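PDB 3WIW: glycosyl hydrolase family 88 from Pedobacter heparinus, which hydrolyses unsaturated glucuronyl saccharides derived from heparin, as an unsaturated glucuronyl hydrolase of glycosyl hydrolase family 88. Local coordinates for residues 308-313 / 338-343; 82-87 / 384-389. All blocks are in the same frame, centred on the assembly; numbering follows the deposited sequence.

Contact 1 (308-313 / 338-343)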
ATOM      1  N   ALA A 308       4.732   6.927  -1.735  1.00  8.18           N
ATOM      2  CA  ALA A 308       3.470   7.624  -1.990  1.00  8.49           C
ATOM      3  C   ALA A 308       3.188   7.680  -3.493  1.00  8.25           C
ATOM      4  O   ALA A 308       2.036   7.496  -3.921  1.00  8.78           O
ATOM      5  CB  ALA A 308       3.487   9.024  -1.384  1.00  8.87           C
ATOM      6  N   ALA A 309       4.211   8.010  -4.295  1.00  7.74           N
ATOM      7  CA  ALA A 309       4.050   8.054  -5.755  1.00  8.20           C
ATOM      8  C   ALA A 309       3.584   6.703  -6.283  1.00  8.04           C
ATOM      9  O   ALA A 309       2.707   6.662  -7.144  1.00  8.95           O
ATOM     10  CB  ALA A 309       5.336   8.444  -6.436  1.00  9.23           C
ATOM     11  N   ALA A 310       4.183   5.605  -5.809  1.00  8.33           N
ATOM     12  CA  ALA A 310       3.842   4.283  -6.332  1.00  8.95           C
ATOM     13  C   ALA A 310       2.389   3.920  -5.995  1.00  8.76           C
ATOM     14  O   ALA A 310       1.670   3.367  -6.845  1.00  9.54           O
ATOM     15  CB  ALA A 310       4.801   3.245  -5.793  1.00  9.60           C
ATOM     16  N   VAL A 311       1.956   4.206  -4.765  1.00  7.27           N
ATOM     17  CA  VAL A 311       0.586   3.943  -4.335  1.00  7.88           C
ATOM     18  C   VAL A 311      -0.382   4.768  -5.175  1.00  8.38           C
ATOM     19  O   VAL A 311      -1.398   4.251  -5.648  1.00  9.63           O
ATOM     20  CB  VAL A 311       0.428   4.196  -2.824  1.00  8.61           C
ATOM     21  CG1 VAL A 311      -1.045   4.098  -2.395  1.00  8.74           C
ATOM     22  CG2 VAL A 311       1.295   3.222  -2.012  1.00  8.82           C
ATOM     23  N   ILE A 312      -0.053   6.043  -5.388  1.00  7.85           N
ATOM     24  CA  ILE A 312      -0.890   6.900  -6.214  1.00  8.03           C
ATOM     25  C   ILE A 312      -0.981   6.379  -7.646  1.00  9.10           C
ATOM     26  O   ILE A 312      -2.079   6.337  -8.211  1.00  9.48           O
ATOM     27  CB  ILE A 312      -0.396   8.371  -6.189  1.00  9.20           C
ATOM     28  CG1 ILE A 312      -0.695   8.978  -4.817  1.00  9.68           C
ATOM     29  CG2 ILE A 312      -1.054   9.182  -7.293  1.00 10.64           C
ATOM     30  CD1 ILE A 312       0.133  10.229  -4.514  1.00 10.89           C
ATOM     31  N   ALA A 313       0.156   5.996  -8.243  1.00  9.09           N
ATOM     32  CA  ALA A 313       0.137   5.481  -9.603  1.00  8.98           C
ATOM     33  C   ALA A 313      -0.748   4.228  -9.701  1.00  9.12           C
ATOM     34  O   ALA A 313      -1.589   4.127 -10.611  1.00  9.82           O
ATOM     35  CB  ALA A 313       1.545   5.191 -10.089  1.00 10.43           C
ATOM     36  N   LYS A 338       6.986   6.657 -15.364  1.00 12.05           N
ATOM     37  CA  LYS A 338       8.178   6.992 -16.121  1.00 13.15           C
ATOM     38  C   LYS A 338       9.246   7.606 -15.216  1.00 12.68           C
ATOM     39  O   LYS A 338      10.423   7.289 -15.361  1.00 14.11           O
ATOM     40  CB  LYS A 338       7.829   7.893 -17.289  1.00 14.61           C
ATOM     41  CG  LYS A 338       7.164   7.121 -18.410  1.00 16.53           C
ATOM     42  CD  LYS A 338       6.619   8.032 -19.499  1.00 19.62           C
ATOM     43  CE  LYS A 338       6.125   7.210 -20.671  1.00 21.11           C
ATOM     44  NZ  LYS A 338       5.614   8.055 -21.774  1.00 23.48           N
ATOM     45  N   THR A 339       8.855   8.467 -14.278  1.00 11.72           N
ATOM     46  CA  THR A 339       9.813   9.024 -13.318  1.00 12.29           C
ATOM     47  C   THR A 339      10.387   7.954 -12.380  1.00 11.37           C
ATOM     48  O   THR A 339      11.609   7.893 -12.153  1.00 11.55           O
ATOM     49  CB  THR A 339       9.193  10.184 -12.500  1.00 13.66           C
ATOM     50  OG1 THR A 339       8.784  11.235 -13.386  1.00 15.96           O
ATOM     51  CG2 THR A 339      10.209  10.755 -11.504  1.00 14.22           C
ATOM     52  N   LEU A 340       9.515   7.114 -11.830  1.00 10.15           N
ATOM     53  CA  LEU A 340       9.963   6.051 -10.939  1.00 10.79           C
ATOM     54  C   LEU A 340      10.883   5.055 -11.629  1.00 11.12           C
ATOM     55  O   LEU A 340      11.716   4.436 -10.970  1.00 11.57           O
ATOM     56  CB  LEU A 340       8.777   5.315 -10.307  1.00 10.10           C
ATOM     57  CG  LEU A 340       8.005   6.125  -9.267  1.00  8.82           C
ATOM     58  CD1 LEU A 340       6.903   5.224  -8.749  1.00  9.83           C
ATOM     59  CD2 LEU A 340       8.875   6.588  -8.086  1.00 10.44           C
ATOM     60  N   SER A 341      10.739   4.916 -12.950  1.00 11.18           N
ATOM     61  CA  SER A 341      11.518   3.966 -13.737  1.00 11.52           C
ATOM     62  C   SER A 341      12.817   4.555 -14.285  1.00 12.55           C
ATOM     63  O   SER A 341      13.594   3.846 -14.932  1.00 13.27           O
ATOM     64  CB  SER A 341      10.683   3.421 -14.900  1.00 11.57           C
ATOM     65  OG  SER A 341       9.491   2.822 -14.430  1.00 11.70           O
ATOM     66  N   SER A 342      13.040   5.847 -14.043  1.00 12.62           N
ATOM     67  CA  SER A 342      14.246   6.530 -14.499  1.00 12.35           C
ATOM     68  C   SER A 342      15.425   6.217 -13.570  1.00 11.50           C
ATOM     69  O   SER A 342      15.256   5.701 -12.475  1.00 12.73           O
ATOM     70  CB  SER A 342      13.997   8.042 -14.568  1.00 13.77           C
ATOM     71  OG  SER A 342      13.970   8.634 -13.290  1.00 13.53           O
ATOM     72  N   ASP A 343      16.629   6.572 -14.002  1.00 11.84           N
ATOM     73  CA  ASP A 343      17.837   6.342 -13.221  1.00 12.26           C
ATOM     74  C   ASP A 343      17.759   6.917 -11.819  1.00 10.70           C
ATOM     75  O   ASP A 343      18.311   6.349 -10.892  1.00 11.97           O
ATOM     76  CB  ASP A 343      19.030   6.992 -13.957  1.00 13.39           C
ATOM     77  CG  ASP A 343      20.334   6.971 -13.142  1.00 15.68           C
ATOM     78  OD1 ASP A 343      20.614   7.919 -12.356  1.00 16.26           O
ATOM     79  OD2 ASP A 343      21.083   5.981 -13.275  1.00 18.05           O
TER

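Contact 2 (82-87 / 384-389)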
ATOM      1  N   LEU A  82       7.438 -10.586  -4.770  1.00 10.26           N
ATOM      2  CA  LEU A  82       7.840 -11.782  -5.501  1.00 10.84           C
ATOM      3  C   LEU A  82       6.679 -12.347  -6.330  1.00 10.63           C
ATOM      4  O   LEU A  82       6.867 -12.713  -7.496  1.00 12.13           O
ATOM      5  CB  LEU A  82       8.391 -12.846  -4.538  1.00 12.02           C
ATOM      6  CG  LEU A  82       9.768 -12.574  -3.907  1.00 12.70           C
ATOM      7  CD1 LEU A  82      10.045 -13.595  -2.813  1.00 13.71           C
ATOM      8  CD2 LEU A  82      10.872 -12.587  -4.978  1.00 13.87           C
ATOM      9  N   TRP A  83       5.470 -12.400  -5.756  1.00 11.03           N
ATOM     10  CA  TRP A  83       4.308 -12.838  -6.536  1.00 11.68           C
ATOM     11  C   TRP A  83       4.095 -11.938  -7.744  1.00 11.60           C
ATOM     12  O   TRP A  83       3.876 -12.413  -8.864  1.00 11.65           O
ATOM     13  CB  TRP A  83       3.025 -12.896  -5.689  1.00 11.44           C
ATOM     14  CG  TRP A  83       3.034 -14.031  -4.706  1.00 10.67           C
ATOM     15  CD1 TRP A  83       3.094 -13.934  -3.344  1.00 11.59           C
ATOM     16  CD2 TRP A  83       3.056 -15.436  -5.015  1.00 11.57           C
ATOM     17  NE1 TRP A  83       3.105 -15.193  -2.786  1.00 12.05           N
ATOM     18  CE2 TRP A  83       3.102 -16.131  -3.790  1.00 12.53           C
ATOM     19  CE3 TRP A  83       3.041 -16.166  -6.210  1.00 12.93           C
ATOM     20  CZ2 TRP A  83       3.129 -17.531  -3.719  1.00 13.23           C
ATOM     21  CZ3 TRP A  83       3.082 -17.546  -6.144  1.00 13.38           C
ATOM     22  CH2 TRP A  83       3.102 -18.218  -4.902  1.00 14.09           C
ATOM     23  N   TYR A  84       4.162 -10.628  -7.534  1.00 11.59           N
ATOM     24  CA  TYR A  84       4.020  -9.708  -8.657  1.00 11.09           C
ATOM     25  C   TYR A  84       5.129  -9.862  -9.720  1.00 11.39           C
ATOM     26  O   TYR A  84       4.857  -9.822 -10.920  1.00 12.01           O
ATOM     27  CB  TYR A  84       3.955  -8.271  -8.161  1.00 11.40           C
ATOM     28  CG  TYR A  84       2.651  -7.851  -7.501  1.00 11.40           C
ATOM     29  CD1 TYR A  84       1.454  -8.576  -7.675  1.00 14.07           C
ATOM     30  CD2 TYR A  84       2.619  -6.722  -6.691  1.00 11.63           C
ATOM     31  CE1 TYR A  84       0.273  -8.153  -7.072  1.00 13.76           C
ATOM     32  CE2 TYR A  84       1.452  -6.306  -6.080  1.00 11.36           C
ATOM     33  CZ  TYR A  84       0.278  -7.001  -6.285  1.00 12.65           C
ATOM     34  OH  TYR A  84      -0.887  -6.563  -5.688  1.00 14.23           O
ATOM     35  N   GLY A  85       6.371 -10.064  -9.286  1.00 12.25           N
ATOM     36  CA  GLY A  85       7.472 -10.314 -10.195  1.00 13.14           C
ATOM     37  C   GLY A  85       7.210 -11.561 -11.024  1.00 13.64           C
ATOM     38  O   GLY A  85       7.467 -11.576 -12.223  1.00 14.24           O
ATOM     39  N   TYR A  86       6.655 -12.600 -10.395  1.00 13.06           N
ATOM     40  CA  TYR A  86       6.271 -13.810 -11.110  1.00 14.80           C
ATOM     41  C   TYR A  86       5.176 -13.528 -12.139  1.00 15.47           C
ATOM     42  O   TYR A  86       5.251 -13.990 -13.278  1.00 16.26           O
ATOM     43  CB  TYR A  86       5.804 -14.884 -10.123  1.00 15.24           C
ATOM     44  CG  TYR A  86       5.151 -16.071 -10.789  1.00 15.70           C
ATOM     45  CD1 TYR A  86       5.827 -16.818 -11.745  1.00 17.47           C
ATOM     46  CD2 TYR A  86       3.862 -16.455 -10.452  1.00 17.24           C
ATOM     47  CE1 TYR A  86       5.234 -17.913 -12.363  1.00 18.44           C
ATOM     48  CE2 TYR A  86       3.275 -17.541 -11.052  1.00 19.25           C
ATOM     49  CZ  TYR A  86       3.953 -18.268 -12.008  1.00 19.74           C
ATOM     50  OH  TYR A  86       3.336 -19.351 -12.594  1.00 22.83           O
ATOM     51  N   GLU A  87       4.164 -12.758 -11.750  1.00 13.96           N
ATOM     52  CA  GLU A  87       3.077 -12.451 -12.680  1.00 14.62           C
ATOM     53  C   GLU A  87       3.549 -11.645 -13.888  1.00 15.48           C
ATOM     54  O   GLU A  87       3.109 -11.882 -15.015  1.00 17.57           O
ATOM     55  CB  GLU A  87       1.942 -11.719 -11.971  1.00 13.79           C
ATOM     56  CG  GLU A  87       1.225 -12.574 -10.965  1.00 15.05           C
ATOM     57  CD  GLU A  87       0.010 -11.870 -10.431  1.00 14.63           C
ATOM     58  OE1 GLU A  87       0.173 -11.014  -9.543  1.00 15.49           O
ATOM     59  OE2 GLU A  87      -1.110 -12.149 -10.918  1.00 17.21           O
ATOM     60  N   ALA A 384       1.597  -1.419  -9.863  1.00  9.94           N
ATOM     61  CA  ALA A 384       1.292  -0.413 -10.875  1.00 10.46           C
ATOM     62  C   ALA A 384       1.777  -0.831 -12.276  1.00  9.90           C
ATOM     63  O   ALA A 384       1.063  -0.651 -13.276  1.00 10.82           O
ATOM     64  CB  ALA A 384       1.883   0.944 -10.462  1.00 10.51           C
ATOM     65  N   LEU A 385       2.978  -1.405 -12.356  1.00 10.35           N
ATOM     66  CA  LEU A 385       3.474  -1.906 -13.635  1.00 11.35           C
ATOM     67  C   LEU A 385       2.543  -2.986 -14.200  1.00 12.01           C
ATOM     68  O   LEU A 385       2.260  -3.006 -15.395  1.00 12.25           O
ATOM     69  CB  LEU A 385       4.882  -2.488 -13.518  1.00 12.28           C
ATOM     70  CG  LEU A 385       6.009  -1.532 -13.132  1.00 12.29           C
ATOM     71  CD1 LEU A 385       7.358  -2.174 -13.371  1.00 12.86           C
ATOM     72  CD2 LEU A 385       5.937  -0.222 -13.895  1.00 13.52           C
ATOM     73  N   LYS A 386       2.076  -3.891 -13.355  0.73 12.31           N
ATOM     74  CA  LYS A 386       1.165  -4.933 -13.805  0.73 13.04           C
ATOM     75  C   LYS A 386      -0.159  -4.316 -14.297  0.73 12.06           C
ATOM     76  O   LYS A 386      -0.666  -4.698 -15.351  0.73 12.16           O
ATOM     77  CB  LYS A 386       0.918  -5.935 -12.676  0.73 14.56           C
ATOM     78  CG  LYS A 386       0.188  -7.178 -13.121  0.73 16.26           C
ATOM     79  CD  LYS A 386       0.057  -8.222 -12.004  0.73 17.34           C
ATOM     80  CE  LYS A 386      -0.756  -7.686 -10.835  0.73 18.54           C
ATOM     81  NZ  LYS A 386      -1.471  -8.798 -10.122  0.73 18.38           N
ATOM     82  N   ARG A 387      -0.709  -3.351 -13.556  1.00 11.99           N
ATOM     83  CA  ARG A 387      -1.943  -2.688 -13.983  1.00 12.10           C
ATOM     84  C   ARG A 387      -1.772  -1.928 -15.302  1.00 12.51           C
ATOM     85  O   ARG A 387      -2.635  -1.967 -16.193  1.00 13.11           O
ATOM     86  CB  ARG A 387      -2.473  -1.765 -12.878  1.00 11.46           C
ATOM     87  CG  ARG A 387      -2.975  -2.513 -11.681  1.00 11.55           C
ATOM     88  CD  ARG A 387      -3.344  -1.581 -10.526  1.00 11.17           C
ATOM     89  NE  ARG A 387      -3.872  -2.345  -9.395  1.00 11.24           N
ATOM     90  CZ  ARG A 387      -4.522  -1.816  -8.362  1.00 10.93           C
ATOM     91  NH1 ARG A 387      -5.011  -2.619  -7.412  1.00 12.98           N
ATOM     92  NH2 ARG A 387      -4.696  -0.496  -8.272  1.00 11.79           N
ATOM     93  N   TYR A 388      -0.646  -1.238 -15.423  1.00 12.49           N
ATOM     94  CA  TYR A 388      -0.339  -0.475 -16.614  1.00 13.01           C
ATOM     95  C   TYR A 388      -0.209  -1.420 -17.814  1.00 13.31           C
ATOM     96  O   TYR A 388      -0.780  -1.181 -18.877  1.00 13.95           O
ATOM     97  CB  TYR A 388       0.960   0.309 -16.398  1.00 12.79           C
ATOM     98  CG  TYR A 388       1.388   1.127 -17.593  1.00 13.56           C
ATOM     99  CD1 TYR A 388       0.936   2.424 -17.758  1.00 14.60           C
ATOM    100  CD2 TYR A 388       2.235   0.603 -18.549  1.00 15.15           C
ATOM    101  CE1 TYR A 388       1.316   3.190 -18.831  1.00 14.89           C
ATOM    102  CE2 TYR A 388       2.655   1.374 -19.635  1.00 15.53           C
ATOM    103  CZ  TYR A 388       2.177   2.657 -19.772  1.00 14.88           C
ATOM    104  OH  TYR A 388       2.547   3.413 -20.847  1.00 16.07           O
ATOM    105  N   ALA A 389       0.571  -2.485 -17.659  1.00 13.58           N
ATOM    106  CA  ALA A 389       0.747  -3.437 -18.741  1.00 13.87           C
ATOM    107  C   ALA A 389      -0.564  -4.110 -19.157  1.00 15.08           C
ATOM    108  O   ALA A 389      -0.758  -4.412 -20.336  1.00 16.59           O
ATOM    109  CB  ALA A 389       1.800  -4.479 -18.369  1.00 15.05           C
TER

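Contact 1 (308-313 / 338-343)
In the alpha6/alpha6-barrel, helices 306-322 and 327-340 form an antiparallel helical hairpin, one inner helix paired with the outer helix that follows it, and Leu340 of the outer member packs here against Ala309 and Ala310 of the inner one. The contact is small, buried and wholly apolar. Leu340 points toward the inner helix, with CG anti to the carbonyl carbon (chi1 -71°) and CD1 then fully extended from CA, which makes CD1 the leading branch. That methyl settles on the backbone at Ala310, 4.0 Å from Ala310 CA, and also lies 4.1 Å from Ala310 CB. The methyl of Ala309, directed at the outer helix, meets the fork of the leucine: its CB is 4.3 Å from Leu340 CD1 and as far from CD2. Two alanines in succession thus present a low surface on which a single branched side chain rests, and the CA atoms of Ala310 and Leu340 approach to 7.9 Å. Ile289, from a loop, touches both Ala309 and Leu340 and covers the junction, while on the inner helix Val311 packs on Trp250, a predicted substrate-binding residue whose side chain is about 9 Å from that of Ala310. Next to the leucine, Thr339 O receives two donors from one residue: Ser342 N at 3.1 Å, and Ser342 OG at 2.7 Å, which comes in the carbonyl plane on a lone pair, with a C=O...OG angle of 140°.

Contact 2 (82-87 / 384-389)
Lys386 NZ donates to Glu87 OE1 at 2.8 Å, a salt bridge between two inner helices of the alpha6/alpha6-barrel, 77-89 and 375-392. The ammonium group approaches from above the carboxylate plane, 38° out of it. The other oxygen, Glu87 OE2, pairs with Arg130 of helix 117-132, so the carboxylate serves two cations. Lys386 runs out with CG anti to its own amide nitrogen and turns at chi3 (62°), bringing CE and NZ round to the glutamate; it is modelled in two conformers, and the geometry described is that of one. The bend also carries NZ to 3.6 Å from Tyr84 CE1, the tyrosine and lysine side chains crossing at about a right angle. Glu87 OE1 lies in the plane of the same ring at its edge, 3.3 Å from Tyr84 CD1, and the phenol OH is hydrogen-bonded to Glu383. Outside the charges, the aliphatic lysine packs on the glutamate, CD lying 4.0 Å from Glu87 CB. An alanine at Glu87 would remove the carboxylate and would probably leave Lys386 and Arg130 without their common anion. Two basic groups around one carboxylate probably favour its ionised form, and tie three helices electrostatically.

Contacts 1 and 2 lie 14 Å apart, centre to centre, within the same helical barrel. Along the chain the order is 82-87, 308-313, 338-343 and 384-389, so both segments of contact 1 fall between those of contact 2. The former is local, joining successive inner and outer helices, whereas the latter brings the first inner helix, 77-89, against the last, 375-392, and so closes the inner ring. The two meet where helix 306-322 packs beside helix 375-392: Ala313 C is 4.3 Å from Ala384 CB. Helix 306-322 therefore touches both its outer partner, 327-340, and helix 375-392, so packing between the two layers and packing within the inner ring meet on one helix.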